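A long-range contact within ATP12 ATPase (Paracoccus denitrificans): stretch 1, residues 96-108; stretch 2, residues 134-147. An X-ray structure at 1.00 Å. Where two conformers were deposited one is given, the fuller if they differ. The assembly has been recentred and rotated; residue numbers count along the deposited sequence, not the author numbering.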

ATOM      1  N   TYR A  96      13.578   1.913   0.539  1.00  7.80           N
ATOM      2  CA  TYR A  96      13.180   1.951   1.947  1.00  8.25           C
ATOM      3  C   TYR A  96      13.876   0.854   2.762  1.00  8.32           C
ATOM      4  O   TYR A  96      13.925   0.955   3.981  1.00  9.31           O
ATOM      5  N   GLY A  97      14.455  -0.163   2.124  1.00  9.02           N
ATOM      6  CA  GLY A  97      15.292  -1.090   2.889  1.00 10.40           C
ATOM      7  C   GLY A  97      16.426  -0.467   3.634  1.00  9.69           C
ATOM      8  O   GLY A  97      16.909  -0.989   4.594  1.00 11.64           O
ATOM      9  N   GLY A  98      16.911   0.655   3.140  1.00 10.14           N
ATOM     10  CA  GLY A  98      18.012   1.397   3.777  1.00 11.91           C
ATOM     11  C   GLY A  98      17.527   2.474   4.758  1.00 10.87           C
ATOM     12  O   GLY A  98      18.379   3.100   5.395  1.00 13.94           O
ATOM     13  N   THR A  99      16.227   2.690   4.858  1.00  9.68           N
ATOM     14  CA  THR A  99      15.602   3.690   5.691  1.00  9.77           C
ATOM     15  C   THR A  99      14.363   3.095   6.336  1.00  9.96           C
ATOM     16  O   THR A  99      13.266   3.666   6.279  1.00 13.58           O
ATOM     17  N   ASP A 100      14.499   1.887   6.910  1.00  7.81           N
ATOM     18  CA  ASP A 100      13.331   1.171   7.344  1.00  7.26           C
ATOM     19  C   ASP A 100      12.983   1.512   8.789  1.00  7.02           C
ATOM     20  O   ASP A 100      13.858   1.434   9.667  1.00  8.28           O
ATOM     21  N   LEU A 101      11.707   1.798   9.062  1.00  6.80           N
ATOM     22  CA  LEU A 101      11.233   2.000  10.428  1.00  7.04           C
ATOM     23  C   LEU A 101      11.804   0.956  11.398  1.00  7.33           C
ATOM     24  O   LEU A 101      12.147   1.271  12.534  1.00  8.91           O
ATOM     25  N   LEU A 102      11.827  -0.307  10.964  1.00  7.24           N
ATOM     26  CA  LEU A 102      12.156  -1.399  11.867  0.58  7.86           C
ATOM     27  C   LEU A 102      13.641  -1.408  12.247  1.00  8.43           C
ATOM     28  O   LEU A 102      14.018  -2.111  13.216  1.00 10.14           O
ATOM     29  N   SER A 103      14.479  -0.701  11.498  1.00  8.51           N
ATOM     30  CA  SER A 103      15.927  -0.610  11.783  1.00 10.24           C
ATOM     31  C   SER A 103      16.258   0.487  12.766  1.00 10.40           C
ATOM     32  O   SER A 103      17.319   0.418  13.394  1.00 12.71           O
ATOM     33  N   TYR A 104      15.435   1.495  12.931  1.00 11.75           N
ATOM     34  CA  TYR A 104      15.804   2.730  13.656  1.00 12.81           C
ATOM     35  C   TYR A 104      15.141   2.720  15.020  1.00 13.50           C
ATOM     36  O   TYR A 104      14.039   3.287  15.218  1.00 18.74           O
ATOM     37  N   ARG A 105      15.768   2.081  15.987  1.00 14.34           N
ATOM     38  CA  ARG A 105      15.204   1.878  17.343  1.00 16.00           C
ATOM     39  C   ARG A 105      15.445   3.105  18.178  1.00 15.41           C
ATOM     40  O   ARG A 105      16.368   3.896  17.904  1.00 14.33           O
ATOM     41  N   ALA A 106      14.631   3.304  19.197  1.00 16.90           N
ATOM     42  CA  ALA A 106      14.986   4.227  20.275  1.00 15.37           C
ATOM     43  C   ALA A 106      16.250   3.799  21.005  1.00 16.13           C
ATOM     44  O   ALA A 106      16.671   2.638  21.121  1.00 17.35           O
ATOM     45  N   ASP A 107      16.846   4.740  21.640  1.00 15.91           N
ATOM     46  CA  ASP A 107      17.851   4.325  22.616  1.00 18.05           C
ATOM     47  C   ASP A 107      17.356   4.511  24.057  1.00 17.57           C
ATOM     48  O   ASP A 107      18.142   4.195  24.937  1.00 19.60           O
ATOM     49  N   ALA A 108      16.148   4.990  24.260  1.00 16.88           N
ATOM     50  CA  ALA A 108      15.565   5.206  25.554  1.00 16.29           C
ATOM     51  C   ALA A 108      14.114   5.592  25.392  1.00 14.84           C
ATOM     52  O   ALA A 108      13.710   6.087  24.340  1.00 16.81           O
ATOM     53  N   PRO A 134      18.681  -9.953   5.768  1.00 10.00           N
ATOM     54  CA  PRO A 134      18.869  -9.551   7.182  1.00 10.98           C
ATOM     55  C   PRO A 134      19.234  -8.096   7.289  1.00 10.40           C
ATOM     56  O   PRO A 134      20.353  -7.625   6.923  1.00 11.84           O
ATOM     57  N   LEU A 135      18.338  -7.299   7.884  1.00 10.71           N
ATOM     58  CA  LEU A 135      18.652  -5.899   8.126  1.00 10.97           C
ATOM     59  C   LEU A 135      19.397  -5.745   9.444  1.00 11.66           C
ATOM     60  O   LEU A 135      19.150  -6.437  10.403  1.00 16.83           O
ATOM     61  N   ARG A 136      20.272  -4.748   9.433  1.00 10.76           N
ATOM     62  CA  ARG A 136      20.930  -4.290  10.641  1.00 12.29           C
ATOM     63  C   ARG A 136      20.034  -3.277  11.328  1.00 11.58           C
ATOM     64  O   ARG A 136      19.338  -2.494  10.647  1.00 14.87           O
ATOM     65  N   ILE A 137      20.059  -3.316  12.655  1.00 11.61           N
ATOM     66  CA  ILE A 137      19.323  -2.337  13.477  1.00 11.13           C
ATOM     67  C   ILE A 137      20.302  -1.428  14.209  1.00 10.20           C
ATOM     68  O   ILE A 137      21.478  -1.713  14.336  1.00 12.95           O
ATOM     69  N   THR A 138      19.796  -0.305  14.655  1.00 10.23           N
ATOM     70  CA  THR A 138      20.555   0.604  15.483  1.00 10.56           C
ATOM     71  C   THR A 138      19.621   1.300  16.415  1.00 11.60           C
ATOM     72  O   THR A 138      18.394   1.175  16.291  1.00 12.11           O
ATOM     73  N   HIS A 139      20.168   2.109  17.317  0.69 11.69           N
ATOM     74  CA  HIS A 139      19.562   2.775  18.435  0.69 12.42           C
ATOM     75  C   HIS A 139      19.922   4.271  18.392  0.69 11.33           C
ATOM     76  O   HIS A 139      21.069   4.713  18.287  0.69 11.85           O
ATOM     77  N   GLY A 140      18.837   5.051  18.563  1.00 11.61           N
ATOM     78  CA  GLY A 140      19.120   6.485  18.605  1.00 11.74           C
ATOM     79  C   GLY A 140      19.858   6.989  17.404  1.00 10.63           C
ATOM     80  O   GLY A 140      19.566   6.579  16.270  1.00 12.04           O
ATOM     81  N   VAL A 141      20.812   7.888  17.652  1.00 11.39           N
ATOM     82  CA  VAL A 141      21.508   8.592  16.573  1.00 12.12           C
ATOM     83  C   VAL A 141      22.695   7.792  16.065  1.00 11.13           C
ATOM     84  O   VAL A 141      23.394   8.263  15.155  1.00 14.10           O
ATOM     85  N   ILE A 142      22.996   6.606  16.587  1.00 10.76           N
ATOM     86  CA  ILE A 142      24.206   5.864  16.108  1.00 10.52           C
ATOM     87  C   ILE A 142      23.942   5.400  14.690  1.00  9.85           C
ATOM     88  O   ILE A 142      22.955   4.641  14.482  1.00 10.74           O
ATOM     89  N   PRO A 143      24.693   5.782  13.683  1.00 10.76           N
ATOM     90  CA  PRO A 143      24.424   5.318  12.319  1.00 10.61           C
ATOM     91  C   PRO A 143      24.852   3.878  12.098  1.00  9.80           C
ATOM     92  O   PRO A 143      25.876   3.429  12.649  1.00 11.31           O
ATOM     93  N   VAL A 144      24.110   3.169  11.238  1.00 10.66           N
ATOM     94  CA  VAL A 144      24.583   1.874  10.758  0.60 10.69           C
ATOM     95  C   VAL A 144      24.153   1.733   9.303  1.00 11.64           C
ATOM     96  O   VAL A 144      22.984   1.921   8.970  1.00 19.38           O
ATOM     97  N   PRO A 145      25.060   1.416   8.410  1.00 10.30           N
ATOM     98  CA  PRO A 145      24.681   1.192   6.998  1.00 10.70           C
ATOM     99  C   PRO A 145      24.184  -0.236   6.834  1.00  9.66           C
ATOM    100  O   PRO A 145      24.592  -1.130   7.589  1.00 12.50           O
ATOM    101  N   GLN A 146      23.369  -0.480   5.829  1.00  9.07           N
ATOM    102  CA  GLN A 146      22.977  -1.840   5.481  1.00  8.64           C
ATOM    103  C   GLN A 146      24.027  -2.498   4.585  1.00  8.67           C
ATOM    104  O   GLN A 146      24.757  -1.833   3.844  1.00 10.61           O
ATOM    105  N   ASP A 147      24.077  -3.805   4.634  1.00  9.05           N
ATOM    106  CA  ASP A 147      24.924  -4.594   3.742  1.00  8.99           C
ATOM    107  C   ASP A 147      24.491  -4.317   2.307  1.00  8.30           C
ATOM    108  O   ASP A 147      23.305  -4.473   1.993  1.00  8.55           O
TER

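Stretches 96-108 and 134-147 meet along a short parallel bridge, Tyr104 beside Thr138 and Arg105 beside His139, and bury 683 Å² between them. Three backbone hydrogen bonds set the register: Thr138 N to Ser103 O (2.9 Å), Arg105 N to Thr138 O (2.8 Å) and Gly140 N to Arg105 O (2.8 Å). The side chains of Tyr104 and Thr138 share one face, those of Arg105 and His139 the other.

Van der Waals contacts form on and around this bridge. Leu135 (m, chi2 t) points toward stretch 1, its CD2 3.5 Å from Gly97 O and its CD1 4.0 Å from Asp100 CB. Thr138 (t) brings CG2 to 3.6 Å from CE1 of Tyr104 (m). On the other face, CB of Arg105 (m, m, t, chi4 92°) lies 3.6 Å from CD2 of His139 (m), and Ile137 (p, chi2 t) sets CD1 over one face of the Arg105 guanidinium, 3.7 Å from NH1. Within its own stretch, Arg105 NE (2.9 Å) and NH2 (3.2 Å) both donate to Leu102 O; NH1 and NH2 are also bonded elsewhere in the structure.

Direct polar contact from a side chain centres on Ser103 (m), whose OG donates to Arg136 O (3.0 Å). The same carbonyl accepts Gln146 NE2 (2.9 Å), while Gln146 OE1 receives Arg136 N (2.8 Å), so the Gln146 amide (m, m) braces the backbone that Ser103 engages.

Waters bridge further polar groups. Water 2 donates to Gly98 O (2.9 Å), accepts from Gln146 NE2 (3.0 Å) and bonds Tyr104 OH (2.6 Å); water 3 links Tyr104 OH (2.8 Å) to Val144 N (3.1 Å). At the turn from His139 to Ile142, Asp107 (p) points toward stretch 2, and its OD2 accepts from water 5 (2.6 Å) and water 6 (2.7 Å), which reach His139 O (2.9 Å) and Val141 N (3.1 Å), respectively. An ideal CB on Gly140 would clash with Asp107 OD2, 2.3 Å away.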

ATOM      1  CB  TYR A  96      11.664   1.835   2.092  1.00  7.61           C
ATOM      2  CG  TYR A  96      10.914   3.135   2.009  1.00  7.54           C
ATOM      3  CD1 TYR A  96      10.607   3.727   0.792  1.00  8.00           C
ATOM      4  CD2 TYR A  96      10.525   3.799   3.166  1.00  9.09           C
ATOM      5  CE1 TYR A  96       9.926   4.886   0.714  1.00  9.49           C
ATOM      6  CE2 TYR A  96       9.800   4.971   3.075  1.00 10.50           C
ATOM      7  CZ  TYR A  96       9.509   5.521   1.827  1.00  9.71           C
ATOM      8  OH  TYR A  96       8.811   6.712   1.828  1.00 14.04           O
ATOM      9  CB  THR A  99      15.201   4.958   4.881  1.00 11.16           C
ATOM     10  OG1 THR A  99      14.204   4.651   3.887  1.00 11.99           O
ATOM     11  CG2 THR A  99      16.365   5.633   4.175  1.00 14.22           C
ATOM     12  CB  ASP A 100      13.555  -0.358   7.179  1.00  7.21           C
ATOM     13  CG  ASP A 100      12.239  -1.104   7.127  1.00  7.14           C
ATOM     14  OD1 ASP A 100      11.542  -1.165   8.180  1.00  7.63           O
ATOM     15  OD2 ASP A 100      11.912  -1.603   6.021  1.00  7.22           O
ATOM     16  CB  LEU A 101       9.700   1.897  10.411  1.00  7.25           C
ATOM     17  CG  LEU A 101       8.991   2.209  11.717  1.00  8.31           C
ATOM     18  CD1 LEU A 101       8.940   3.725  11.961  1.00  9.67           C
ATOM     19  CD2 LEU A 101       7.568   1.633  11.706  1.00  9.87           C
ATOM     20  CB  LEU A 102      11.775  -2.744  11.309  0.58  8.03           C
ATOM     21  CG  LEU A 102      10.363  -2.932  10.780  0.58  8.72           C
ATOM     22  CD1 LEU A 102      10.108  -4.428  10.578  0.58 11.81           C
ATOM     23  CD2 LEU A 102       9.278  -2.345  11.690  0.58  9.72           C
ATOM     24  CB  SER A 103      16.731  -0.293  10.505  1.00 11.47           C
ATOM     25  OG  SER A 103      16.772  -1.376   9.619  1.00 13.66           O
ATOM     26  CB  TYR A 104      15.492   3.995  12.771  1.00 15.27           C
ATOM     27  CG  TYR A 104      16.594   3.976  11.740  1.00 13.45           C
ATOM     28  CD1 TYR A 104      17.840   4.517  12.062  1.00 16.39           C
ATOM     29  CD2 TYR A 104      16.449   3.411  10.503  1.00 15.98           C
ATOM     30  CE1 TYR A 104      18.897   4.511  11.173  1.00 16.62           C
ATOM     31  CE2 TYR A 104      17.473   3.382   9.596  1.00 16.23           C
ATOM     32  CZ  TYR A 104      18.704   3.939   9.924  1.00 16.08           C
ATOM     33  OH  TYR A 104      19.759   3.917   9.010  1.00 17.25           O
ATOM     34  CB  ARG A 105      15.862   0.635  17.991  1.00 16.68           C
ATOM     35  CG  ARG A 105      15.871  -0.675  17.229  1.00 14.33           C
ATOM     36  CD  ARG A 105      14.522  -1.239  16.980  1.00 11.70           C
ATOM     37  NE  ARG A 105      14.357  -2.335  16.042  1.00 10.65           N
ATOM     38  CZ  ARG A 105      14.372  -3.627  16.347  1.00 10.62           C
ATOM     39  NH1 ARG A 105      14.575  -3.997  17.600  1.00 11.74           N
ATOM     40  NH2 ARG A 105      14.171  -4.512  15.361  1.00 10.83           N
ATOM     41  CB  ALA A 106      13.814   4.294  21.235  1.00 19.59           C
ATOM     42  CB  ASP A 107      19.180   4.994  22.273  1.00 20.07           C
ATOM     43  CG  ASP A 107      19.186   6.479  22.499  1.00 20.86           C
ATOM     44  OD1 ASP A 107      18.188   7.035  22.962  1.00 24.29           O
ATOM     45  OD2 ASP A 107      20.220   7.044  22.144  1.00 24.15           O
ATOM     46  CB  ALA A 108      16.243   6.370  26.268  1.00 21.27           C
ATOM     47  CB  PRO A 134      20.029 -10.482   7.670  1.00 12.52           C
ATOM     48  CG  PRO A 134      20.807 -10.767   6.426  1.00 12.82           C
ATOM     49  CD  PRO A 134      19.741 -10.898   5.365  1.00 10.60           C
ATOM     50  CB  LEU A 135      17.394  -5.047   8.256  1.00 13.00           C
ATOM     51  CG  LEU A 135      16.602  -4.825   6.990  1.00 15.11           C
ATOM     52  CD1 LEU A 135      15.418  -3.923   7.266  1.00 21.36           C
ATOM     53  CD2 LEU A 135      17.492  -4.194   5.887  1.00 14.61           C
ATOM     54  CB  ARG A 136      22.278  -3.696  10.270  1.00 13.13           C
ATOM     55  CG  ARG A 136      23.270  -4.684   9.596  1.00 15.15           C
ATOM     56  CD  ARG A 136      24.486  -3.954   9.071  1.00 15.45           C
ATOM     57  NE  ARG A 136      25.407  -4.907   8.420  1.00 17.66           N
ATOM     58  CZ  ARG A 136      26.333  -4.509   7.549  1.00 16.93           C
ATOM     59  NH1 ARG A 136      26.432  -3.206   7.244  1.00 19.52           N
ATOM     60  NH2 ARG A 136      27.148  -5.400   7.000  1.00 20.82           N
ATOM     61  CB  ILE A 137      18.292  -2.990  14.417  1.00 13.65           C
ATOM     62  CG1 ILE A 137      19.025  -3.583  15.630  1.00 16.09           C
ATOM     63  CG2 ILE A 137      17.399  -3.968  13.645  1.00 17.26           C
ATOM     64  CD1 ILE A 137      18.135  -4.117  16.737  1.00 21.17           C
ATOM     65  CB  THR A 138      21.359   1.608  14.594  1.00 11.34           C
ATOM     66  OG1 THR A 138      22.300   2.245  15.472  1.00 12.55           O
ATOM     67  CG2 THR A 138      20.473   2.595  13.843  1.00 12.45           C
ATOM     68  CB  HIS A 139      19.904   2.115  19.778  0.69 13.02           C
ATOM     69  CG  HIS A 139      19.666   0.647  19.802  0.69 12.61           C
ATOM     70  ND1 HIS A 139      20.564  -0.264  19.305  0.69 12.76           N
ATOM     71  CD2 HIS A 139      18.626  -0.099  20.232  0.69 13.26           C
ATOM     72  CE1 HIS A 139      20.101  -1.492  19.432  0.69 14.03           C
ATOM     73  NE2 HIS A 139      18.924  -1.461  20.000  0.69 14.33           N
ATOM     74  CB  VAL A 141      21.961  10.030  16.977  1.00 14.67           C
ATOM     75  CG1 VAL A 141      20.751  10.894  17.219  1.00 20.43           C
ATOM     76  CG2 VAL A 141      22.892   9.959  18.160  1.00 17.10           C
ATOM     77  CB  ILE A 142      24.538   4.700  17.020  1.00 10.67           C
ATOM     78  CG1 ILE A 142      24.903   5.200  18.432  1.00 13.08           C
ATOM     79  CG2 ILE A 142      25.667   3.839  16.445  1.00 12.13           C
ATOM     80  CD1 ILE A 142      25.029   4.084  19.425  1.00 15.20           C
ATOM     81  CB  PRO A 143      25.286   6.240  11.445  1.00 13.44           C
ATOM     82  CG  PRO A 143      25.992   7.177  12.349  1.00 18.09           C
ATOM     83  CD  PRO A 143      25.839   6.699  13.726  1.00 13.37           C
ATOM     84  CB  VAL A 144      24.130   0.685  11.614  0.60 12.64           C
ATOM     85  CG1 VAL A 144      24.779  -0.595  11.027  0.60 17.59           C
ATOM     86  CG2 VAL A 144      24.433   0.768  13.093  0.60 10.93           C
ATOM     87  CB  PRO A 145      25.985   1.427   6.261  1.00 14.12           C
ATOM     88  CG  PRO A 145      27.009   0.890   7.209  1.00 14.54           C
ATOM     89  CD  PRO A 145      26.480   1.238   8.619  1.00 11.79           C
ATOM     90  CB  GLN A 146      21.613  -1.823   4.808  1.00  9.42           C
ATOM     91  CG  GLN A 146      20.520  -1.249   5.697  1.00 10.54           C
ATOM     92  CD  GLN A 146      20.363  -1.959   7.028  1.00 10.42           C
ATOM     93  OE1 GLN A 146      20.521  -3.198   7.131  1.00 12.60           O
ATOM     94  NE2 GLN A 146      20.034  -1.233   8.084  1.00 10.63           N
ATOM     95  CB  ASP A 147      24.764  -6.073   4.074  1.00  9.86           C
ATOM     96  CG  ASP A 147      25.590  -7.029   3.256  1.00 11.42           C
ATOM     97  OD1 ASP A 147      26.165  -6.688   2.226  1.00 12.47           O
ATOM     98  OD2 ASP A 147      25.628  -8.192   3.685  1.00 17.03           O
TER
HETATM   99  O   HOH W   1      20.643   1.744   7.673  0.50 14.53           O
HETATM  100  O   HOH W   2      19.505   1.721   7.703  0.50 19.94           O
HETATM  101  O   HOH W   3      22.231   5.080   9.754  1.00 16.02           O
HETATM  102  O   HOH W   4      17.456   5.010  15.497  1.00 16.66           O
HETATM  103  O   HOH W   5      22.128   5.974  20.703  1.00 19.12           O
HETATM  104  O   HOH W   6      20.230   9.083  20.413  1.00 23.12           O